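Arginase (PDB 6VSS) hydrolyses L-arginine to urea and L-ornithine with two manganese ions per subunit, and also acts on agmatine to give putrescine, as a mitochondrial plant homohexamer. Local coordinates at the interface of chains A and B and the interface of chains A and C. Sequence-based numbering; all coordinates share one arbitrary frame. Chains: chain A/B/C, Arginase.

Contact 1: the interface of chains A and B. Residues chain A 41-42, 45-46; chain B 35, 38-39, 120, 123.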
# COMPACT_ATOMS: atom_id res chain seq x y z
N THR A 41 22.54 -21.29 -27.13
CA THR A 41 21.97 -22.52 -27.78
C THR A 41 20.50 -22.66 -27.36
O THR A 41 19.69 -23.05 -28.18
CB THR A 41 22.75 -23.79 -27.43
OG1 THR A 41 24.12 -23.61 -27.81
CG2 THR A 41 22.18 -25.04 -28.08
N PHE A 42 20.11 -22.27 -26.14
CA PHE A 42 18.66 -22.38 -25.78
C PHE A 42 17.80 -21.39 -26.62
O PHE A 42 16.75 -21.75 -27.17
CB PHE A 42 18.50 -22.26 -24.28
CG PHE A 42 17.08 -22.34 -23.80
CD1 PHE A 42 16.48 -23.58 -23.58
CD2 PHE A 42 16.36 -21.20 -23.51
CE1 PHE A 42 15.19 -23.68 -23.08
CE2 PHE A 42 15.04 -21.30 -23.09
CZ PHE A 42 14.47 -22.53 -22.84
N GLU A 45 17.58 -22.72 -30.23
CA GLU A 45 16.61 -23.83 -30.45
C GLU A 45 15.16 -23.28 -30.37
O GLU A 45 14.29 -23.71 -31.10
CB GLU A 45 16.84 -24.91 -29.41
CG GLU A 45 17.99 -25.85 -29.73
CD GLU A 45 17.98 -26.36 -31.15
OE1 GLU A 45 16.93 -26.87 -31.59
OE2 GLU A 45 19.03 -26.24 -31.81
N ARG A 46 14.92 -22.32 -29.49
CA ARG A 46 13.60 -21.66 -29.29
C ARG A 46 13.27 -20.81 -30.52
O ARG A 46 12.11 -20.87 -30.99
CB ARG A 46 13.64 -20.83 -28.00
CG ARG A 46 13.54 -21.67 -26.74
CD ARG A 46 12.15 -22.23 -26.50
NE ARG A 46 11.18 -21.17 -26.24
CZ ARG A 46 9.88 -21.26 -26.44
NH1 ARG A 46 9.35 -22.36 -26.93
NH2 ARG A 46 9.11 -20.24 -26.15
N VAL B 35 14.65 -28.42 -27.36
CA VAL B 35 14.55 -27.28 -26.38
C VAL B 35 14.87 -27.80 -24.96
O VAL B 35 15.50 -27.06 -24.18
CB VAL B 35 13.17 -26.62 -26.43
CG1 VAL B 35 12.93 -25.62 -25.31
CG2 VAL B 35 12.94 -25.98 -27.78
N ALA B 38 18.64 -28.60 -24.60
CA ALA B 38 19.34 -27.31 -24.41
C ALA B 38 19.12 -26.77 -22.98
O ALA B 38 20.12 -26.31 -22.38
CB ALA B 38 18.90 -26.35 -25.49
N ALA B 39 17.92 -26.88 -22.40
CA ALA B 39 17.64 -26.46 -21.00
C ALA B 39 18.49 -27.29 -20.06
O ALA B 39 19.13 -26.73 -19.16
CB ALA B 39 16.17 -26.57 -20.64
N PRO B 120 13.89 -23.42 -17.12
CA PRO B 120 13.03 -22.49 -17.86
C PRO B 120 11.65 -23.10 -18.19
O PRO B 120 11.30 -23.40 -19.33
CB PRO B 120 13.94 -22.16 -19.06
CG PRO B 120 14.63 -23.48 -19.34
CD PRO B 120 14.91 -24.05 -17.97
N GLU B 123 9.22 -21.55 -20.95
CA GLU B 123 9.72 -21.72 -22.33
C GLU B 123 9.49 -23.17 -22.75
O GLU B 123 9.03 -23.37 -23.85
CB GLU B 123 11.20 -21.33 -22.39
CG GLU B 123 11.48 -19.83 -22.21
CD GLU B 123 11.52 -19.27 -20.78
OE1 GLU B 123 11.36 -20.03 -19.81
OE2 GLU B 123 11.70 -18.05 -20.62
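The ring of A:Phe42 meets B:Glu123 edge-on, with CB of the glutamate in the ring plane. Ring atom CZ of A:Phe42 lies 3.5 Å from CB of B:Glu123. On one face of the ring sits the CG methylene of its own-chain neighbour A:Arg46, offset toward the rim. This is a helix-to-helix contact in an arginase-family hexamer, with helix 25-57 of chain A against helix 25-57, B:Pro120 and the short helix 121-125 of chain B. The A-B interface is two-fold, so the patch has a twin with the chains exchanged.

With CG anti to the backbone N (chi1 179°), the A:Phe42 side chain points across to chain B. Its tip reaches B:Pro120, where CZ comes within 3.6 Å of the proline CG. Further along the ring, CE1 is 3.7 Å from the CG1 methyl of B:Val35. The CB of B:Ala39 also touches CE1, while the CB of B:Ala38 lies 4.0 Å from A:Phe42 CA. The small side chain of B:Ala38 probably allows the A:Phe42 backbone this close approach.

The backbone O of B:Glu123 lies over one face of the A:Arg46 guanidinium, near the rim. NH1 of A:Arg46 is 3.3 Å from this O, but the pair is not a hydrogen bond. The arginine chain bends at chi2 and chi3, and its CD packs 3.7 Å from B:Val35 CG1. The carboxylate of B:Glu123 turns away, with OE2 6.4 Å from A:Arg46 NE. Any attraction between these charges is probably modest.

Contact 2: the interface of chains A and B. Residues chain A 86-87, 89-90; chain B 83, 122.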
# COMPACT_ATOMS: atom_id res chain seq x y z
N PRO A 86 9.07 -11.59 -17.47
CA PRO A 86 8.02 -12.56 -17.19
C PRO A 86 6.70 -11.92 -16.75
O PRO A 86 5.70 -12.44 -17.09
CB PRO A 86 8.65 -13.40 -16.06
CG PRO A 86 10.14 -13.21 -16.19
CD PRO A 86 10.28 -11.77 -16.61
N ARG A 87 6.74 -10.83 -16.00
CA ARG A 87 5.53 -10.12 -15.52
C ARG A 87 4.76 -9.52 -16.71
O ARG A 87 3.55 -9.60 -16.74
CB ARG A 87 5.91 -9.06 -14.47
CG ARG A 87 6.45 -9.56 -13.13
CD ARG A 87 5.49 -10.11 -12.04
NE ARG A 87 5.90 -9.93 -10.62
CZ ARG A 87 5.42 -8.96 -9.78
NH1 ARG A 87 5.83 -8.90 -8.52
NH2 ARG A 87 4.44 -8.15 -10.18
N ARG A 89 4.88 -10.68 -19.92
CA ARG A 89 4.28 -11.79 -20.74
C ARG A 89 3.02 -12.33 -20.05
O ARG A 89 2.08 -12.70 -20.73
CB ARG A 89 5.31 -12.91 -20.99
CG ARG A 89 6.46 -12.49 -21.91
CD ARG A 89 7.40 -13.61 -22.36
NE ARG A 89 7.93 -14.31 -21.20
CZ ARG A 89 9.10 -14.09 -20.63
NH1 ARG A 89 9.94 -13.23 -21.16
NH2 ARG A 89 9.43 -14.77 -19.55
N GLU A 90 2.98 -12.35 -18.72
CA GLU A 90 1.75 -12.74 -18.00
C GLU A 90 0.65 -11.72 -18.26
O GLU A 90 -0.48 -12.15 -18.50
CB GLU A 90 1.95 -12.82 -16.50
CG GLU A 90 0.69 -13.33 -15.84
CD GLU A 90 0.83 -13.41 -14.35
OE1 GLU A 90 1.17 -12.35 -13.72
OE2 GLU A 90 0.66 -14.53 -13.84
N PHE B 83 7.05 -16.49 -9.99
CA PHE B 83 7.99 -15.36 -10.14
C PHE B 83 9.01 -15.30 -8.97
O PHE B 83 9.87 -14.41 -8.99
CB PHE B 83 7.20 -14.06 -10.20
CG PHE B 83 6.25 -13.99 -11.37
CD1 PHE B 83 6.74 -14.04 -12.66
CD2 PHE B 83 4.89 -13.95 -11.18
CE1 PHE B 83 5.89 -14.02 -13.76
CE2 PHE B 83 4.03 -13.91 -12.27
CZ PHE B 83 4.54 -13.93 -13.57
N GLU B 122 8.49 -21.89 -18.26
CA GLU B 122 7.60 -21.17 -19.19
C GLU B 122 7.95 -21.63 -20.61
O GLU B 122 7.08 -21.96 -21.36
CB GLU B 122 7.71 -19.66 -18.97
CG GLU B 122 6.92 -18.80 -19.94
CD GLU B 122 6.87 -17.29 -19.65
OE1 GLU B 122 7.64 -16.70 -18.80
OE2 GLU B 122 6.08 -16.66 -20.30
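B:Phe83 pushes its ring against helix 84-93 of chain A and buries 84 Å² there. The CD methylene of A:Arg87 stands over the centre of one ring face, 3.9 Å from the centroid, as a CH-pi contact. The A:Arg87 chain bends at chi2 (-78°), and its guanidinium plane is tilted from the ring rather than stacked on it. A:Pro86 touches the rim, with its CB 3.6 Å from CE1 of B:Phe83. At another part of the rim, the carboxylate carbon CD of A:Glu90 lies in the ring plane, 3.8 Å from CZ of B:Phe83. The carboxylate stands nearly upright to the ring, their planes 80° apart. Its oxygens thus lie near the ring's C-H edge, which may be mildly favourable.

B:Glu122 buries 42 Å² and forms a salt bridge with A:Arg89. The arginine grips it side-on. A:Arg89 NE donates to B:Glu122 OE2 at 3.1 Å, and A:Arg89 NH2 to B:Glu122 OE1 at 2.7 Å. Both bonds are nearly straight and run in the guanidinium plane. They reach the oxygens from above the carboxylate plane, so the two groups are not coplanar. B:Glu122 reaches across with an extended chain, its CG anti to the backbone N (chi1 175°). Two bonds to separate oxygens should limit rotation of the carboxylate.

The site is part of the two-fold A-B interface of the arginase homohexamer, and its twin recurs with the chains exchanged. It joins helix 84-93 of chain A to 3-10 helix 80-83 and the short helix 121-125 of chain B.

Contact 3: the interface of chains A and C. Residues chain A 77, 282-285; chain C 95-97.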
# COMPACT_ATOMS: atom_id res chain seq x y z
N PHE A 77 19.57 3.85 -9.90
CA PHE A 77 18.68 4.07 -8.71
C PHE A 77 18.07 2.74 -8.18
O PHE A 77 18.18 2.53 -6.96
CB PHE A 77 17.60 5.13 -8.99
CG PHE A 77 16.69 5.45 -7.83
CD1 PHE A 77 17.14 6.20 -6.75
CD2 PHE A 77 15.38 4.99 -7.80
CE1 PHE A 77 16.31 6.49 -5.67
CE2 PHE A 77 14.55 5.27 -6.72
CZ PHE A 77 15.01 6.02 -5.66
N SER A 282 11.60 2.98 -12.10
CA SER A 282 12.65 3.45 -11.20
C SER A 282 12.61 4.97 -11.14
O SER A 282 12.78 5.53 -10.06
CB SER A 282 13.97 2.93 -11.66
OG SER A 282 13.95 1.52 -11.68
N HIS A 283 12.38 5.63 -12.27
CA HIS A 283 12.59 7.10 -12.35
C HIS A 283 11.27 7.81 -12.55
O HIS A 283 10.89 8.04 -13.67
CB HIS A 283 13.61 7.48 -13.42
CG HIS A 283 14.97 6.99 -13.05
ND1 HIS A 283 15.81 7.70 -12.18
CD2 HIS A 283 15.60 5.82 -13.34
CE1 HIS A 283 16.91 7.00 -11.98
NE2 HIS A 283 16.80 5.83 -12.68
N HIS A 284 10.63 8.17 -11.45
CA HIS A 284 9.39 8.97 -11.50
C HIS A 284 9.76 10.37 -11.98
O HIS A 284 10.59 11.01 -11.33
CB HIS A 284 8.67 8.93 -10.16
CG HIS A 284 8.08 7.61 -9.83
ND1 HIS A 284 7.91 7.19 -8.54
CD2 HIS A 284 7.51 6.65 -10.60
CE1 HIS A 284 7.30 6.01 -8.52
NE2 HIS A 284 7.06 5.65 -9.77
N GLU A 285 9.14 10.82 -13.06
CA GLU A 285 9.29 12.21 -13.52
C GLU A 285 7.93 12.82 -13.78
O GLU A 285 7.36 12.60 -14.84
CB GLU A 285 10.16 12.20 -14.77
CG GLU A 285 11.50 11.55 -14.56
CD GLU A 285 12.53 12.46 -13.89
OE1 GLU A 285 12.17 13.66 -13.57
OE2 GLU A 285 13.68 11.97 -13.70
N ASP C 95 18.04 11.08 -5.64
CA ASP C 95 18.98 10.34 -6.53
C ASP C 95 18.43 10.01 -7.93
O ASP C 95 19.26 9.82 -8.83
CB ASP C 95 19.53 9.10 -5.81
CG ASP C 95 20.24 8.11 -6.72
OD1 ASP C 95 19.58 7.58 -7.64
OD2 ASP C 95 21.44 7.87 -6.50
N SER C 96 17.12 9.93 -8.10
CA SER C 96 16.49 9.45 -9.37
C SER C 96 16.39 10.60 -10.40
O SER C 96 16.14 10.30 -11.59
CB SER C 96 15.13 8.74 -9.08
OG SER C 96 14.04 9.64 -8.83
N THR C 97 16.63 11.85 -9.97
CA THR C 97 16.43 13.12 -10.72
C THR C 97 17.79 13.74 -11.09
O THR C 97 18.71 13.61 -10.25
CB THR C 97 15.58 14.06 -9.85
OG1 THR C 97 16.32 14.57 -8.75
CG2 THR C 97 14.36 13.37 -9.28
O HOH W 1 12.01 7.64 -8.74
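The ring edge of A:His283 donates a hydrogen bond to the backbone O of C:Ser96. In this arginase-family hexamer, chain A here packs on the loop of chain C whose C:Asp95, C:Ser96 and C:Thr97 bind L-ornithine. The neighbouring subunit helps stabilise substrate in plant arginases, and these chain A residues probably do so by holding the loop. ND1 of A:His283 lies 2.7 Å from O of C:Ser96. The N-H meets an oxygen lone pair in the carbonyl plane, although the bond is bent, 145° at the hydrogen. An alanine in place of A:His283 would probably leave the C:Ser96 carbonyl without this donor and its loop less firmly held.

A water also links the chains. Water 1 lies 2.9 Å from the hydroxyl OG of C:Ser96, 2.6 Å from the backbone O of A:Ser282 and 3.1 Å from the backbone N of A:His284. The C:Ser96 hydroxyl sits between the backbone N and the carbonyl carbon (chi1 78°), where it meets this water.

Apolar contact comes from A:Phe77 and A:His283. The CB of C:Ser96 stands over the centre of the phenylalanine ring face, 3.9 Å from the centroid, as a CH-pi contact. CE1 of A:His283 packs 3.6 Å from C:Ser96 CA. C:Asp95, at the phenylalanine edge, is poorly ordered.

Contact 1 and contact 2 belong to the same two-fold A-B interface, and the centres of their C-alpha atoms are about 17 Å apart. Both use the short helix 121-125 of chain B, through neighbours B:Glu123 and B:Glu122. Contact 3 lies on the separate A-C interface, with its C-alpha centre about 36 Å from that of contact 1 and 25 Å from that of contact 2. Chain A thus meets different partners with different surfaces, which lets these interfaces combine in the homohexamer. Contact 3 alone of the three involves ornithine-binding residues, so it probably ties assembly to substrate binding.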